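Local coordinates for protein pectate lyase 47 (Bacillus sp. TS-47, PDB 1VBL) that probably cleaves pectate by calcium-dependent beta-elimination, as a secreted, thermostable polysaccharide lyase of family 1, at residues A[243-254]-A[274-285]. Sequence-based numbering, arbitrary orientation.
Sequences ISYNVFTNHDKV and LHHNYYKNVTQR
His-276 lies against one face of the Tyr-245 ring: its CB sits 3.5 Å from the ring centroid, and its imidazole, tilted only 7° from the phenol plane, is slid outward so that Tyr-245 OH lies over its centre. His-275 closes this aromatic cluster, with Ser-244 CB over one face of its imidazole, Tyr-245 CE2 at its edge, ND1 2.8 Å from His-276 ND1 in a hydrogen bond, and NE2 bonded to Asp-12. On the face of the sheet opposite Ser-244 and His-275, Phe-248 and Tyr-279 run side by side with little ring overlap, CD1 of the first 3.5 Å from CE2 of the second, while CB and OD1 of Asn-277 lie at the Phe-248 edge.

With CG anti to the carbonyl carbon in both (chi1 -65° in Asn-277), the Asn-246 and Asn-277 side chains run side by side, amides nearly coplanar (7°), a rung of the asparagine ladder of pectate lyase beta-helices. Asn-277 OD1 is gripped from opposite faces of its plane by Asn-246 N (2.9 Å) and Asn-246 ND2 (3.1 Å), and its own ND2 reaches Ile-243 O from above the carbonyl plane. A leucine in its place would probably leave Asn-246 N and ND2 without this shared acceptor, Ile-243 O without its side-chain donor, and interrupt the ladder, which Asn-246 carries on to Asn-205 N and Ile-202 O.

Further along, Gln-284 NE2 meets Asp-252 OD1 on its syn side (2.9 Å), and Lys-253 CD covers one guanidinium face of Arg-285, near calcium ligands Asp-229 and Asp-233.

Parallel pairing makes these neighbouring coils of the right-handed parallel beta-helix, between strands 200-208 and 293-303, with helix 402-409 against Tyr-245, His-276 and Tyr-278.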
loop_
_atom_site.group_PDB
_atom_site.type_symbol
_atom_site.label_atom_id
_atom_site.label_comp_id
_atom_site.label_asym_id
_atom_site.label_seq_id
_atom_site.Cartn_x
_atom_site.Cartn_y
_atom_site.Cartn_z
ATOM N N ILE A 243 -8.823 4.997 -3.263
ATOM C CA ILE A 243 -7.404 5.183 -3.566
ATOM C C ILE A 243 -7.362 5.758 -4.976
ATOM O O ILE A 243 -7.596 5.043 -5.956
ATOM C CB ILE A 243 -6.671 3.825 -3.525
ATOM C CG1 ILE A 243 -6.788 3.225 -2.119
ATOM C CG2 ILE A 243 -5.215 3.994 -3.938
ATOM C CD1 ILE A 243 -6.231 1.825 -2.005
ATOM N N SER A 244 -7.054 7.047 -5.081
ATOM C CA SER A 244 -7.067 7.695 -6.383
ATOM C C SER A 244 -5.899 8.608 -6.721
ATOM O O SER A 244 -5.328 9.268 -5.855
ATOM C CB SER A 244 -8.358 8.495 -6.517
ATOM O OG SER A 244 -8.472 9.424 -5.452
ATOM N N TYR A 245 -5.565 8.643 -8.007
ATOM C CA TYR A 245 -4.499 9.496 -8.505
ATOM C C TYR A 245 -3.177 9.423 -7.746
ATOM O O TYR A 245 -2.521 10.444 -7.535
ATOM C CB TYR A 245 -4.995 10.938 -8.540
ATOM C CG TYR A 245 -6.010 11.186 -9.634
ATOM C CD1 TYR A 245 -5.599 11.413 -10.943
ATOM C CD2 TYR A 245 -7.377 11.176 -9.364
ATOM C CE1 TYR A 245 -6.525 11.629 -11.962
ATOM C CE2 TYR A 245 -8.317 11.389 -10.379
ATOM C CZ TYR A 245 -7.878 11.615 -11.674
ATOM O OH TYR A 245 -8.779 11.831 -12.692
ATOM N N ASN A 246 -2.789 8.215 -7.349
ATOM C CA ASN A 246 -1.527 8.011 -6.642
ATOM C C ASN A 246 -0.530 7.372 -7.591
ATOM O O ASN A 246 -0.905 6.760 -8.592
ATOM C CB ASN A 246 -1.708 7.060 -5.453
ATOM C CG ASN A 246 -2.651 7.601 -4.411
ATOM O OD1 ASN A 246 -2.317 8.537 -3.677
ATOM N ND2 ASN A 246 -3.844 7.020 -4.337
ATOM N N VAL A 247 0.748 7.526 -7.277
ATOM C CA VAL A 247 1.792 6.901 -8.065
ATOM C C VAL A 247 2.398 5.835 -7.156
ATOM O O VAL A 247 2.690 6.106 -5.994
ATOM C CB VAL A 247 2.913 7.896 -8.457
ATOM C CG1 VAL A 247 4.104 7.126 -9.027
ATOM C CG2 VAL A 247 2.402 8.889 -9.495
ATOM N N PHE A 248 2.539 4.622 -7.679
ATOM C CA PHE A 248 3.151 3.522 -6.946
ATOM C C PHE A 248 4.277 3.065 -7.860
ATOM O O PHE A 248 4.030 2.545 -8.946
ATOM C CB PHE A 248 2.166 2.370 -6.729
ATOM C CG PHE A 248 0.964 2.744 -5.919
ATOM C CD1 PHE A 248 -0.202 3.181 -6.540
ATOM C CD2 PHE A 248 1.000 2.671 -4.529
ATOM C CE1 PHE A 248 -1.322 3.542 -5.785
ATOM C CE2 PHE A 248 -0.112 3.029 -3.766
ATOM C CZ PHE A 248 -1.274 3.466 -4.395
ATOM N N THR A 249 5.517 3.267 -7.431
ATOM C CA THR A 249 6.641 2.894 -8.267
ATOM C C THR A 249 7.809 2.356 -7.452
ATOM O O THR A 249 7.900 2.593 -6.241
ATOM C CB THR A 249 7.107 4.122 -9.102
ATOM O OG1 THR A 249 8.061 3.711 -10.088
ATOM C CG2 THR A 249 7.740 5.168 -8.195
ATOM N N ASN A 250 8.686 1.620 -8.130
ATOM C CA ASN A 250 9.884 1.042 -7.520
ATOM C C ASN A 250 9.598 0.441 -6.152
ATOM O O ASN A 250 10.100 0.910 -5.126
ATOM C CB ASN A 250 10.975 2.110 -7.402
ATOM C CG ASN A 250 11.331 2.728 -8.745
ATOM O OD1 ASN A 250 11.279 2.062 -9.778
ATOM N ND2 ASN A 250 11.710 3.999 -8.731
ATOM N N HIS A 251 8.796 -0.615 -6.155
ATOM C CA HIS A 251 8.406 -1.291 -4.929
ATOM C C HIS A 251 7.937 -2.691 -5.289
ATOM O O HIS A 251 7.438 -2.924 -6.388
ATOM C CB HIS A 251 7.268 -0.518 -4.258
ATOM C CG HIS A 251 6.866 -1.063 -2.921
ATOM N ND1 HIS A 251 7.585 -0.821 -1.771
ATOM C CD2 HIS A 251 5.811 -1.831 -2.553
ATOM C CE1 HIS A 251 6.989 -1.414 -0.748
ATOM N NE2 HIS A 251 5.912 -2.033 -1.196
ATOM N N ASP A 252 8.077 -3.616 -4.348
ATOM C CA ASP A 252 7.681 -4.998 -4.570
ATOM C C ASP A 252 6.180 -5.243 -4.350
ATOM O O ASP A 252 5.403 -5.280 -5.311
ATOM C CB ASP A 252 8.520 -5.911 -3.662
ATOM C CG ASP A 252 8.149 -7.370 -3.794
ATOM O OD1 ASP A 252 7.426 -7.716 -4.749
ATOM O OD2 ASP A 252 8.590 -8.174 -2.944
ATOM N N LYS A 253 5.784 -5.399 -3.089
ATOM C CA LYS A 253 4.390 -5.664 -2.722
ATOM C C LYS A 253 3.647 -4.354 -2.467
ATOM O O LYS A 253 3.766 -3.760 -1.399
ATOM C CB LYS A 253 4.351 -6.536 -1.467
ATOM C CG LYS A 253 5.099 -7.859 -1.612
ATOM C CD LYS A 253 4.982 -8.689 -0.344
ATOM C CE LYS A 253 5.626 -10.059 -0.499
ATOM N NZ LYS A 253 7.114 -10.002 -0.581
ATOM N N VAL A 254 2.859 -3.925 -3.445
ATOM C CA VAL A 254 2.155 -2.656 -3.348
ATOM C C VAL A 254 0.929 -2.573 -2.443
ATOM O O VAL A 254 0.981 -1.945 -1.383
ATOM C CB VAL A 254 1.756 -2.150 -4.758
ATOM C CG1 VAL A 254 1.057 -0.801 -4.653
ATOM C CG2 VAL A 254 2.998 -2.034 -5.631
ATOM N N LEU A 274 -10.149 1.856 -6.528
ATOM C CA LEU A 274 -8.826 2.318 -6.920
ATOM C C LEU A 274 -8.938 2.813 -8.349
ATOM O O LEU A 274 -9.248 2.040 -9.260
ATOM C CB LEU A 274 -7.801 1.185 -6.866
ATOM C CG LEU A 274 -7.633 0.443 -5.540
ATOM C CD1 LEU A 274 -8.619 -0.712 -5.482
ATOM C CD2 LEU A 274 -6.201 -0.082 -5.424
ATOM N N HIS A 275 -8.698 4.101 -8.553
ATOM C CA HIS A 275 -8.785 4.634 -9.896
ATOM C C HIS A 275 -7.754 5.710 -10.192
ATOM O O HIS A 275 -7.300 6.433 -9.298
ATOM C CB HIS A 275 -10.216 5.134 -10.177
ATOM C CG HIS A 275 -10.616 6.360 -9.411
ATOM N ND1 HIS A 275 -10.309 7.635 -9.834
ATOM C CD2 HIS A 275 -11.343 6.506 -8.278
ATOM C CE1 HIS A 275 -10.832 8.514 -8.998
ATOM N NE2 HIS A 275 -11.466 7.855 -8.044
ATOM N N HIS A 276 -7.369 5.773 -11.461
ATOM C CA HIS A 276 -6.390 6.736 -11.947
ATOM C C HIS A 276 -5.045 6.694 -11.240
ATOM O O HIS A 276 -4.369 7.716 -11.110
ATOM C CB HIS A 276 -6.969 8.149 -11.884
ATOM C CG HIS A 276 -8.125 8.357 -12.811
ATOM N ND1 HIS A 276 -9.434 8.157 -12.427
ATOM C CD2 HIS A 276 -8.165 8.702 -14.119
ATOM C CE1 HIS A 276 -10.230 8.370 -13.459
ATOM N NE2 HIS A 276 -9.486 8.703 -14.498
ATOM N N ASN A 277 -4.656 5.509 -10.788
ATOM C CA ASN A 277 -3.375 5.364 -10.124
ATOM C C ASN A 277 -2.361 4.974 -11.184
ATOM O O ASN A 277 -2.697 4.339 -12.184
ATOM C CB ASN A 277 -3.448 4.297 -9.027
ATOM C CG ASN A 277 -4.378 4.699 -7.898
ATOM O OD1 ASN A 277 -4.103 5.645 -7.158
ATOM N ND2 ASN A 277 -5.492 3.990 -7.769
ATOM N N TYR A 278 -1.120 5.373 -10.954
ATOM C CA TYR A 278 -0.030 5.099 -11.874
ATOM C C TYR A 278 0.888 4.054 -11.236
ATOM O O TYR A 278 1.608 4.360 -10.283
ATOM C CB TYR A 278 0.731 6.405 -12.118
ATOM C CG TYR A 278 1.752 6.421 -13.239
ATOM C CD1 TYR A 278 2.373 7.618 -13.594
ATOM C CD2 TYR A 278 2.112 5.261 -13.931
ATOM C CE1 TYR A 278 3.323 7.672 -14.604
ATOM C CE2 TYR A 278 3.075 5.302 -14.954
ATOM C CZ TYR A 278 3.674 6.519 -15.280
ATOM O OH TYR A 278 4.620 6.603 -16.276
ATOM N N TYR A 279 0.835 2.821 -11.739
ATOM C CA TYR A 279 1.694 1.754 -11.233
ATOM C C TYR A 279 2.844 1.641 -12.222
ATOM O O TYR A 279 2.641 1.290 -13.385
ATOM C CB TYR A 279 0.944 0.418 -11.157
ATOM C CG TYR A 279 -0.223 0.432 -10.198
ATOM C CD1 TYR A 279 -1.486 0.844 -10.617
ATOM C CD2 TYR A 279 -0.059 0.056 -8.863
ATOM C CE1 TYR A 279 -2.559 0.883 -9.738
ATOM C CE2 TYR A 279 -1.128 0.097 -7.969
ATOM C CZ TYR A 279 -2.376 0.511 -8.416
ATOM O OH TYR A 279 -3.447 0.544 -7.555
ATOM N N LYS A 280 4.050 1.946 -11.758
ATOM C CA LYS A 280 5.218 1.913 -12.624
ATOM C C LYS A 280 6.378 1.129 -12.034
ATOM O O LYS A 280 6.920 1.474 -10.981
ATOM C CB LYS A 280 5.672 3.344 -12.935
ATOM C CG LYS A 280 6.903 3.433 -13.839
ATOM C CD LYS A 280 7.204 4.881 -14.201
ATOM C CE LYS A 280 8.463 5.003 -15.049
ATOM N NZ LYS A 280 8.375 4.231 -16.319
ATOM N N ASN A 281 6.754 0.067 -12.732
ATOM C CA ASN A 281 7.855 -0.769 -12.309
ATOM C C ASN A 281 7.721 -1.259 -10.870
ATOM O O ASN A 281 8.602 -1.032 -10.030
ATOM C CB ASN A 281 9.177 -0.018 -12.519
ATOM C CG ASN A 281 9.415 0.323 -13.983
ATOM O OD1 ASN A 281 9.011 -0.429 -14.867
ATOM N ND2 ASN A 281 10.075 1.448 -14.244
ATOM N N VAL A 282 6.595 -1.912 -10.595
ATOM C CA VAL A 282 6.342 -2.508 -9.290
ATOM C C VAL A 282 6.217 -4.009 -9.561
ATOM O O VAL A 282 6.108 -4.428 -10.715
ATOM C CB VAL A 282 5.069 -1.940 -8.618
ATOM C CG1 VAL A 282 5.344 -0.515 -8.135
ATOM C CG2 VAL A 282 3.897 -1.947 -9.597
ATOM N N THR A 283 6.220 -4.822 -8.513
ATOM C CA THR A 283 6.201 -6.264 -8.708
ATOM C C THR A 283 4.889 -7.031 -8.603
ATOM O O THR A 283 4.556 -7.808 -9.500
ATOM C CB THR A 283 7.217 -6.928 -7.750
ATOM O OG1 THR A 283 8.514 -6.362 -7.975
ATOM C CG2 THR A 283 7.275 -8.433 -7.974
ATOM N N GLN A 284 4.149 -6.821 -7.521
ATOM C CA GLN A 284 2.917 -7.569 -7.309
ATOM C C GLN A 284 1.902 -6.850 -6.418
ATOM O O GLN A 284 2.212 -5.825 -5.806
ATOM C CB GLN A 284 3.276 -8.911 -6.673
ATOM C CG GLN A 284 4.068 -8.746 -5.376
ATOM C CD GLN A 284 4.565 -10.062 -4.805
ATOM O OE1 GLN A 284 3.786 -10.984 -4.575
ATOM N NE2 GLN A 284 5.871 -10.148 -4.567
ATOM N N ARG A 285 0.700 -7.418 -6.342
ATOM C CA ARG A 285 -0.397 -6.884 -5.525
ATOM C C ARG A 285 -0.837 -5.506 -6.000
ATOM O O ARG A 285 -0.658 -4.514 -5.293
ATOM C CB ARG A 285 0.034 -6.800 -4.056
ATOM C CG ARG A 285 0.479 -8.126 -3.454
ATOM C CD ARG A 285 0.819 -7.955 -1.980
ATOM N NE ARG A 285 1.175 -9.219 -1.342
ATOM C CZ ARG A 285 1.475 -9.344 -0.051
ATOM N NH1 ARG A 285 1.462 -8.283 0.744
ATOM N NH2 ARG A 285 1.784 -10.534 0.447
HETATM O O HOH W 1 11.300 3.140 -12.245
HETATM O O HOH W 2 1.352 -5.319 0.055
#